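Local coordinates for protein BB0689 (Borrelia burgdorferi, PDB 4D53) that is an outer surface lipoprotein of the CAP superfamily whose precise biochemical role is not established, at residues T63-R67 and L77-I81; D35-V41 and L130-R134. All coordinates share one frame; numbering follows the deposited sequence.

Interaction 1 (T63-R67 and L77-I81)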
ATOM      1  N   THR A  63       9.732   5.245  -9.571  1.00 31.08           N
ATOM      2  CA  THR A  63       8.542   5.876  -9.063  1.00 31.92           C
ATOM      3  C   THR A  63       7.427   4.797  -8.907  1.00 27.67           C
ATOM      4  O   THR A  63       7.506   3.718  -9.481  1.00 30.45           O
ATOM      5  CB  THR A  63       8.096   6.920 -10.074  1.00 34.92           C
ATOM      6  OG1 THR A  63       7.002   7.618  -9.551  1.00 50.32           O
ATOM      7  CG2 THR A  63       7.593   6.273 -11.271  1.00 31.29           C
ATOM      8  N   PRO A  64       6.366   5.081  -8.127  1.00 28.01           N
ATOM      9  CA  PRO A  64       5.277   4.079  -8.030  1.00 29.76           C
ATOM     10  C   PRO A  64       4.728   3.645  -9.366  1.00 28.19           C
ATOM     11  O   PRO A  64       4.568   2.428  -9.593  1.00 26.55           O
ATOM     12  CB  PRO A  64       4.208   4.823  -7.238  1.00 31.54           C
ATOM     13  CG  PRO A  64       4.987   5.775  -6.407  1.00 31.99           C
ATOM     14  CD  PRO A  64       6.123   6.227  -7.250  1.00 30.26           C
ATOM     15  N   MET A  65       4.426   4.600 -10.251  1.00 28.22           N
ATOM     16  CA  MET A  65       3.912   4.210 -11.628  1.00 32.84           C
ATOM     17  C   MET A  65       4.856   3.290 -12.386  1.00 31.37           C
ATOM     18  O   MET A  65       4.455   2.280 -12.957  1.00 35.46           O
ATOM     19  CB  MET A  65       3.601   5.439 -12.502  1.00 40.26           C
ATOM     20  CG  MET A  65       2.895   5.082 -13.822  1.00 50.71           C
ATOM     21  SD  MET A  65       1.127   5.469 -13.791  1.00 70.04           S
ATOM     22  CE  MET A  65       1.157   7.256 -13.619  1.00 64.09           C
ATOM     23  N   GLN A  66       6.149   3.624 -12.345  1.00 31.58           N
ATOM     24  CA  GLN A  66       7.167   2.849 -13.013  1.00 33.01           C
ATOM     25  C   GLN A  66       7.274   1.472 -12.419  1.00 29.75           C
ATOM     26  O   GLN A  66       7.447   0.498 -13.120  1.00 29.83           O
ATOM     27  CB  GLN A  66       8.443   3.649 -12.831  1.00 40.72           C
ATOM     28  CG  GLN A  66       9.735   3.252 -13.446  1.00 51.45           C
ATOM     29  CD  GLN A  66      10.760   4.414 -13.328  1.00 63.96           C
ATOM     30  OE1 GLN A  66      10.398   5.615 -13.181  1.00 54.94           O
ATOM     31  NE2 GLN A  66      12.049   4.052 -13.393  1.00 68.45           N
ATOM     32  N   ARG A  67       7.152   1.349 -11.085  1.00 26.72           N
ATOM     33  CA  ARG A  67       7.221   0.060 -10.464  1.00 27.39           C
ATOM     34  C   ARG A  67       6.025  -0.808 -10.893  1.00 26.70           C
ATOM     35  O   ARG A  67       6.161  -1.997 -11.054  1.00 28.93           O
ATOM     36  CB  ARG A  67       7.254   0.173  -8.925  1.00 27.50           C
ATOM     37  CG  ARG A  67       8.610   0.645  -8.475  1.00 26.04           C
ATOM     38  CD  ARG A  67       8.856   0.583  -6.995  1.00 24.88           C
ATOM     39  NE  ARG A  67       7.983   1.458  -6.254  1.00 23.01           N
ATOM     40  CZ  ARG A  67       8.229   2.756  -6.000  1.00 23.80           C
ATOM     41  NH1 ARG A  67       9.302   3.380  -6.443  1.00 25.39           N
ATOM     42  NH2 ARG A  67       7.370   3.475  -5.310  1.00 22.82           N
ATOM     43  N   LEU A  77      -3.148   5.508 -13.978  1.00 41.85           N
ATOM     44  CA  LEU A  77      -3.213   6.423 -12.848  1.00 38.69           C
ATOM     45  C   LEU A  77      -2.928   5.618 -11.610  1.00 45.54           C
ATOM     46  O   LEU A  77      -3.533   4.574 -11.458  1.00 38.87           O
ATOM     47  CB  LEU A  77      -4.588   6.968 -12.726  1.00 47.83           C
ATOM     48  CG  LEU A  77      -4.595   8.330 -12.064  1.00 51.89           C
ATOM     49  CD1 LEU A  77      -5.698   9.155 -12.771  1.00 49.25           C
ATOM     50  CD2 LEU A  77      -4.761   8.128 -10.561  1.00 52.33           C
ATOM     51  N   THR A  78      -2.049   6.123 -10.724  1.00 38.00           N
ATOM     52  CA  THR A  78      -1.700   5.376  -9.512  1.00 38.81           C
ATOM     53  C   THR A  78      -1.373   6.251  -8.291  1.00 37.30           C
ATOM     54  O   THR A  78      -0.969   7.427  -8.460  1.00 35.98           O
ATOM     55  CB  THR A  78      -0.524   4.478  -9.804  1.00 43.42           C
ATOM     56  OG1 THR A  78      -0.395   3.553  -8.711  1.00 58.80           O
ATOM     57  CG2 THR A  78       0.755   5.314  -9.962  1.00 41.99           C
ATOM     58  N   ARG A  79      -1.579   5.707  -7.072  1.00 30.17           N
ATOM     59  CA  ARG A  79      -1.105   6.364  -5.822  1.00 28.75           C
ATOM     60  C   ARG A  79      -0.476   5.329  -4.914  1.00 25.34           C
ATOM     61  O   ARG A  79      -0.884   4.150  -4.963  1.00 22.24           O
ATOM     62  CB  ARG A  79      -2.212   6.942  -5.023  1.00 31.48           C
ATOM     63  CG  ARG A  79      -2.915   8.045  -5.795  1.00 40.65           C
ATOM     64  CD  ARG A  79      -4.319   8.088  -5.357  1.00 39.60           C
ATOM     65  NE  ARG A  79      -5.089   9.069  -6.129  1.00 47.36           N
ATOM     66  CZ  ARG A  79      -4.961  10.367  -5.968  1.00 42.35           C
ATOM     67  NH1 ARG A  79      -4.075  10.839  -5.099  1.00 39.47           N
ATOM     68  NH2 ARG A  79      -5.760  11.198  -6.618  1.00 41.49           N
ATOM     69  N   GLU A  80       0.399   5.806  -4.029  1.00 21.21           N
ATOM     70  CA  GLU A  80       1.133   4.918  -3.103  1.00 20.65           C
ATOM     71  C   GLU A  80       1.150   5.549  -1.742  1.00 20.36           C
ATOM     72  O   GLU A  80       1.472   6.769  -1.625  1.00 20.97           O
ATOM     73  CB  GLU A  80       2.554   4.737  -3.595  1.00 20.90           C
ATOM     74  CG  GLU A  80       3.417   3.945  -2.598  1.00 21.40           C
ATOM     75  CD  GLU A  80       4.816   3.690  -3.162  1.00 24.93           C
ATOM     76  OE1 GLU A  80       5.708   4.581  -3.009  1.00 23.89           O
ATOM     77  OE2 GLU A  80       5.010   2.583  -3.736  1.00 24.77           O
ATOM     78  N   ILE A  81       0.832   4.781  -0.696  1.00 18.33           N
ATOM     79  CA  ILE A  81       1.035   5.207   0.665  1.00 17.25           C
ATOM     80  C   ILE A  81       1.922   4.197   1.411  1.00 19.77           C
ATOM     81  O   ILE A  81       1.738   2.985   1.218  1.00 20.29           O
ATOM     82  CB  ILE A  81      -0.293   5.456   1.438  1.00 19.21           C
ATOM     83  CG1 ILE A  81      -1.182   4.241   1.435  1.00 18.04           C
ATOM     84  CG2 ILE A  81      -1.131   6.634   0.771  1.00 20.51           C
ATOM     85  CD1 ILE A  81      -2.518   4.283   2.195  1.00 19.47           C
TER
HETATM   86  O   HOH W   1       5.464   0.470  -5.245  1.00 26.81           O
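Glu-80 sends CG anti to its backbone N (chi1 174°) and runs on extended, which carries its carboxylate from strand 75-84 to the first turn of helix 64-69; Arg-67 bends back at chi3 (-64°) so that its guanidinium meets that carboxylate almost coplanar. Arg-67 NH2 donates to Glu-80 OE2 at 3.0 Å, on the syn side and close to the guanidinium plane, in a salt bridge. A water makes a second link, accepting from Arg-67 NE at 2.9 Å and donating to Glu-80 OE2 at 2.6 Å, so OE2 accepts from both NH2 and the water. Glu-80 OE1 is bonded to His-57 ND1, a pairing consistent with the conserved His and Glu cluster of the CAP cavity, while Arg-67 also reaches Thr-62 OG1 through NH1 and the His-57 carbonyl through NH2. These further bonds probably limit how far either group can turn. The backbone where Thr-63 joins Pro-64 lies over one guanidinium face, near its rim. Beside the charges, the Pro-64 ring rests on the Glu-80 side chain, with CG 3.9 Å from CB. Farther along, Thr-78 aims its methyl CG2 at the helix, 3.7 Å from Met-65 CA, and the bent Met-65 chain brings SD to 3.9 Å from the same CG2. This surface contact lays the start of helix 64-69 against strand 75-84, an outermost strand of the sheet, which pairs with strand 125-134; helix 36-52 adds Tyr-45, in a cation-pi contact with Arg-67 and touching Glu-80.

Interaction 2 (D35-V41 and L130-R134); sequences DDTLEKV and LFGKR
Helix 36-52 of the CAP-family alpha/beta fold packs its first turns on the sheet strand 125-134, and the capped N-terminus of the helix is tied to the end of that strand. The short axes run 8.7 Å apart at 144°, closer to antiparallel than to perpendicular. With chi1 at 180°, the carboxylate of the N-cap Asp-35 swings beside its own carbonyl carbon, where its two oxygens divide the work. OD2 accepts from Leu-38 N at 3.0 Å with its anti lone pair, closing the helix end. OD1 is gripped end-on by Arg-134, from NH1 at 3.0 Å and from NH2 at 3.2 Å; both bonds lie in the guanidinium plane, but NH1 comes from above the carboxylate plane. Arg-134 NE has a second acid partner, Asp-72. Deeper in, Leu-38 CD1 sits 3.8 Å from Gly-132 N, over strand backbone that carries no side chain at this point. Leu-130 CD1 touches both Leu-38 O and Val-41 CG1, at 3.6 Å each. Phe-75 and Ile-68 add to the apolar layer round Leu-38. This helix-on-sheet interface is typical of the alpha-beta-alpha sandwich of CAP domains.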
ATOM      1  N   ASP A  35      -6.319  -6.155  -6.274  1.00 24.40           N
ATOM      2  CA  ASP A  35      -5.721  -6.503  -7.558  1.00 27.11           C
ATOM      3  C   ASP A  35      -4.396  -7.238  -7.333  1.00 30.23           C
ATOM      4  O   ASP A  35      -3.495  -6.736  -6.588  1.00 23.07           O
ATOM      5  CB  ASP A  35      -5.486  -5.243  -8.362  1.00 30.87           C
ATOM      6  CG  ASP A  35      -4.854  -5.525  -9.727  1.00 36.37           C
ATOM      7  OD1 ASP A  35      -5.620  -5.796 -10.649  1.00 35.89           O
ATOM      8  OD2 ASP A  35      -3.604  -5.449  -9.890  1.00 32.12           O
ATOM      9  N   ASP A  36      -4.247  -8.423  -7.946  1.00 27.77           N
ATOM     10  CA  ASP A  36      -3.020  -9.202  -7.827  1.00 30.50           C
ATOM     11  C   ASP A  36      -1.770  -8.515  -8.265  1.00 23.34           C
ATOM     12  O   ASP A  36      -0.713  -8.734  -7.662  1.00 29.33           O
ATOM     13  CB  ASP A  36      -3.116 -10.512  -8.663  1.00 35.35           C
ATOM     14  CG  ASP A  36      -4.154 -11.459  -8.145  1.00 43.13           C
ATOM     15  OD1 ASP A  36      -4.426 -11.470  -6.938  1.00 48.39           O
ATOM     16  OD2 ASP A  36      -4.708 -12.216  -8.976  1.00 48.19           O
ATOM     17  N   THR A  37      -1.789  -7.781  -9.341  1.00 26.31           N
ATOM     18  CA  THR A  37      -0.595  -7.096  -9.761  1.00 29.18           C
ATOM     19  C   THR A  37      -0.163  -6.050  -8.731  1.00 29.29           C
ATOM     20  O   THR A  37       1.036  -5.907  -8.468  1.00 25.17           O
ATOM     21  CB  THR A  37      -0.759  -6.460 -11.128  1.00 33.09           C
ATOM     22  OG1 THR A  37      -1.081  -7.490 -12.054  1.00 37.00           O
ATOM     23  CG2 THR A  37       0.443  -5.817 -11.641  1.00 32.26           C
ATOM     24  N   LEU A  38      -1.114  -5.262  -8.228  1.00 25.27           N
ATOM     25  CA  LEU A  38      -0.772  -4.233  -7.208  1.00 23.61           C
ATOM     26  C   LEU A  38      -0.246  -4.931  -5.969  1.00 21.14           C
ATOM     27  O   LEU A  38       0.707  -4.441  -5.363  1.00 21.18           O
ATOM     28  CB  LEU A  38      -1.946  -3.322  -6.858  1.00 22.21           C
ATOM     29  CG  LEU A  38      -2.404  -2.408  -7.990  1.00 23.50           C
ATOM     30  CD1 LEU A  38      -3.523  -1.489  -7.489  1.00 23.10           C
ATOM     31  CD2 LEU A  38      -1.291  -1.572  -8.579  1.00 24.12           C
ATOM     32  N   GLU A  39      -0.833  -6.049  -5.559  1.00 20.31           N
ATOM     33  CA  GLU A  39      -0.333  -6.755  -4.392  1.00 21.80           C
ATOM     34  C   GLU A  39       1.132  -7.232  -4.585  1.00 27.15           C
ATOM     35  O   GLU A  39       1.945  -7.157  -3.666  1.00 21.24           O
ATOM     36  CB  GLU A  39      -1.199  -7.958  -4.020  1.00 25.74           C
ATOM     37  CG  GLU A  39      -2.483  -7.556  -3.292  1.00 26.12           C
ATOM     38  CD  GLU A  39      -3.172  -8.703  -2.629  1.00 27.42           C
ATOM     39  OE1 GLU A  39      -3.136  -9.784  -3.224  1.00 27.88           O
ATOM     40  OE2 GLU A  39      -3.820  -8.571  -1.579  1.00 23.61           O
ATOM     41  N   LYS A  40       1.442  -7.682  -5.801  1.00 26.28           N
ATOM     42  CA  LYS A  40       2.807  -8.186  -6.098  1.00 28.66           C
ATOM     43  C   LYS A  40       3.814  -7.016  -6.086  1.00 22.45           C
ATOM     44  O   LYS A  40       4.875  -7.134  -5.480  1.00 23.55           O
ATOM     45  CB  LYS A  40       2.841  -8.881  -7.460  1.00 31.44           C
ATOM     46  CG  LYS A  40       4.205  -9.490  -7.837  1.00 34.79           C
ATOM     47  CD  LYS A  40       4.487  -9.671  -9.325  1.00 46.01           C
ATOM     48  CE  LYS A  40       3.369 -10.392 -10.048  1.00 51.94           C
ATOM     49  NZ  LYS A  40       3.555 -10.252 -11.534  1.00 63.58           N
ATOM     50  N   VAL A  41       3.464  -5.906  -6.693  1.00 22.17           N
ATOM     51  CA  VAL A  41       4.342  -4.717  -6.731  1.00 23.34           C
ATOM     52  C   VAL A  41       4.573  -4.201  -5.293  1.00 22.63           C
ATOM     53  O   VAL A  41       5.698  -3.868  -4.955  1.00 21.89           O
ATOM     54  CB  VAL A  41       3.761  -3.631  -7.655  1.00 27.10           C
ATOM     55  CG1 VAL A  41       4.594  -2.363  -7.673  1.00 29.69           C
ATOM     56  CG2 VAL A  41       3.655  -4.170  -9.103  1.00 31.30           C
ATOM     57  N   LEU A 130      -0.991   0.405  -2.551  1.00 17.88           N
ATOM     58  CA  LEU A 130      -1.084   0.982  -3.855  1.00 18.83           C
ATOM     59  C   LEU A 130      -2.557   1.031  -4.326  1.00 19.89           C
ATOM     60  O   LEU A 130      -3.330   0.138  -4.022  1.00 19.17           O
ATOM     61  CB  LEU A 130      -0.325   0.118  -4.877  1.00 22.27           C
ATOM     62  CG  LEU A 130       1.185  -0.127  -4.569  1.00 24.42           C
ATOM     63  CD1 LEU A 130       1.932  -1.077  -5.565  1.00 24.69           C
ATOM     64  CD2 LEU A 130       1.899   1.202  -4.561  1.00 26.61           C
ATOM     65  N   PHE A 131      -2.830   2.072  -5.085  1.00 20.05           N
ATOM     66  CA  PHE A 131      -4.115   2.320  -5.696  1.00 21.37           C
ATOM     67  C   PHE A 131      -3.878   2.540  -7.175  1.00 23.03           C
ATOM     68  O   PHE A 131      -2.861   3.170  -7.607  1.00 24.74           O
ATOM     69  CB  PHE A 131      -4.807   3.582  -5.123  1.00 20.52           C
ATOM     70  CG  PHE A 131      -5.011   3.571  -3.636  1.00 19.98           C
ATOM     71  CD1 PHE A 131      -3.966   3.862  -2.793  1.00 22.09           C
ATOM     72  CD2 PHE A 131      -6.223   3.288  -3.087  1.00 21.85           C
ATOM     73  CE1 PHE A 131      -4.127   3.795  -1.428  1.00 21.25           C
ATOM     74  CE2 PHE A 131      -6.428   3.274  -1.735  1.00 25.53           C
ATOM     75  CZ  PHE A 131      -5.359   3.494  -0.873  1.00 22.60           C
ATOM     76  N   GLY A 132      -4.814   2.029  -8.010  1.00 27.41           N
ATOM     77  CA  GLY A 132      -4.614   2.170  -9.438  1.00 24.91           C
ATOM     78  C   GLY A 132      -5.894   2.107 -10.296  1.00 25.48           C
ATOM     79  O   GLY A 132      -6.905   1.605  -9.869  1.00 22.22           O
ATOM     80  N   LYS A 133      -5.772   2.618 -11.504  1.00 28.55           N
ATOM     81  CA  LYS A 133      -6.872   2.534 -12.526  1.00 33.13           C
ATOM     82  C   LYS A 133      -6.200   2.069 -13.795  1.00 30.31           C
ATOM     83  O   LYS A 133      -5.197   2.666 -14.162  1.00 30.72           O
ATOM     84  CB  LYS A 133      -7.438   3.938 -12.697  1.00 34.93           C
ATOM     85  CG  LYS A 133      -8.533   4.177 -13.724  1.00 40.02           C
ATOM     86  CD  LYS A 133      -9.690   3.245 -13.555  1.00 41.33           C
ATOM     87  CE  LYS A 133     -10.640   3.397 -14.749  1.00 50.09           C
ATOM     88  NZ  LYS A 133     -11.434   2.159 -14.902  1.00 54.50           N
ATOM     89  N   ARG A 134      -6.700   1.013 -14.430  1.00 32.65           N
ATOM     90  CA  ARG A 134      -6.267   0.616 -15.787  1.00 40.08           C
ATOM     91  C   ARG A 134      -6.931   1.365 -16.927  1.00 48.18           C
ATOM     92  O   ARG A 134      -8.095   1.713 -16.809  1.00 45.73           O
ATOM     93  CB  ARG A 134      -6.561  -0.849 -16.050  1.00 40.25           C
ATOM     94  CG  ARG A 134      -5.543  -1.774 -15.441  1.00 41.36           C
ATOM     95  CD  ARG A 134      -5.818  -3.232 -15.753  1.00 43.96           C
ATOM     96  NE  ARG A 134      -4.832  -4.108 -15.109  1.00 40.15           N
ATOM     97  CZ  ARG A 134      -4.951  -4.588 -13.894  1.00 41.39           C
ATOM     98  NH1 ARG A 134      -6.032  -4.335 -13.188  1.00 44.76           N
ATOM     99  NH2 ARG A 134      -4.001  -5.360 -13.377  1.00 48.35           N
TER

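How the interactions relate
Interactions 1 and 2 have centres 9 Å apart and rest on neighbouring strands of one sheet, 75-84 and 125-134; along the chain, interaction 1 is nested inside the loop that interaction 2 closes. Two probable hydrogen bonds join the strands: Arg-79 O to Phe-131 N at 2.8 Å, and Thr-78 OG1 to Phe-131 O at 2.7 Å. The other joints are van der Waals packing. Leu-130 CD2 touches Glu-80 OE2 at 3.5 Å, so interaction 2 flanks the carboxylate that probably belongs to the CAP cavity, and Val-41 CG1 approaches Arg-67 O at 3.7 Å. Interaction 1 is a surface contact and interaction 2 a buried one, each combining a salt bridge with apolar packing.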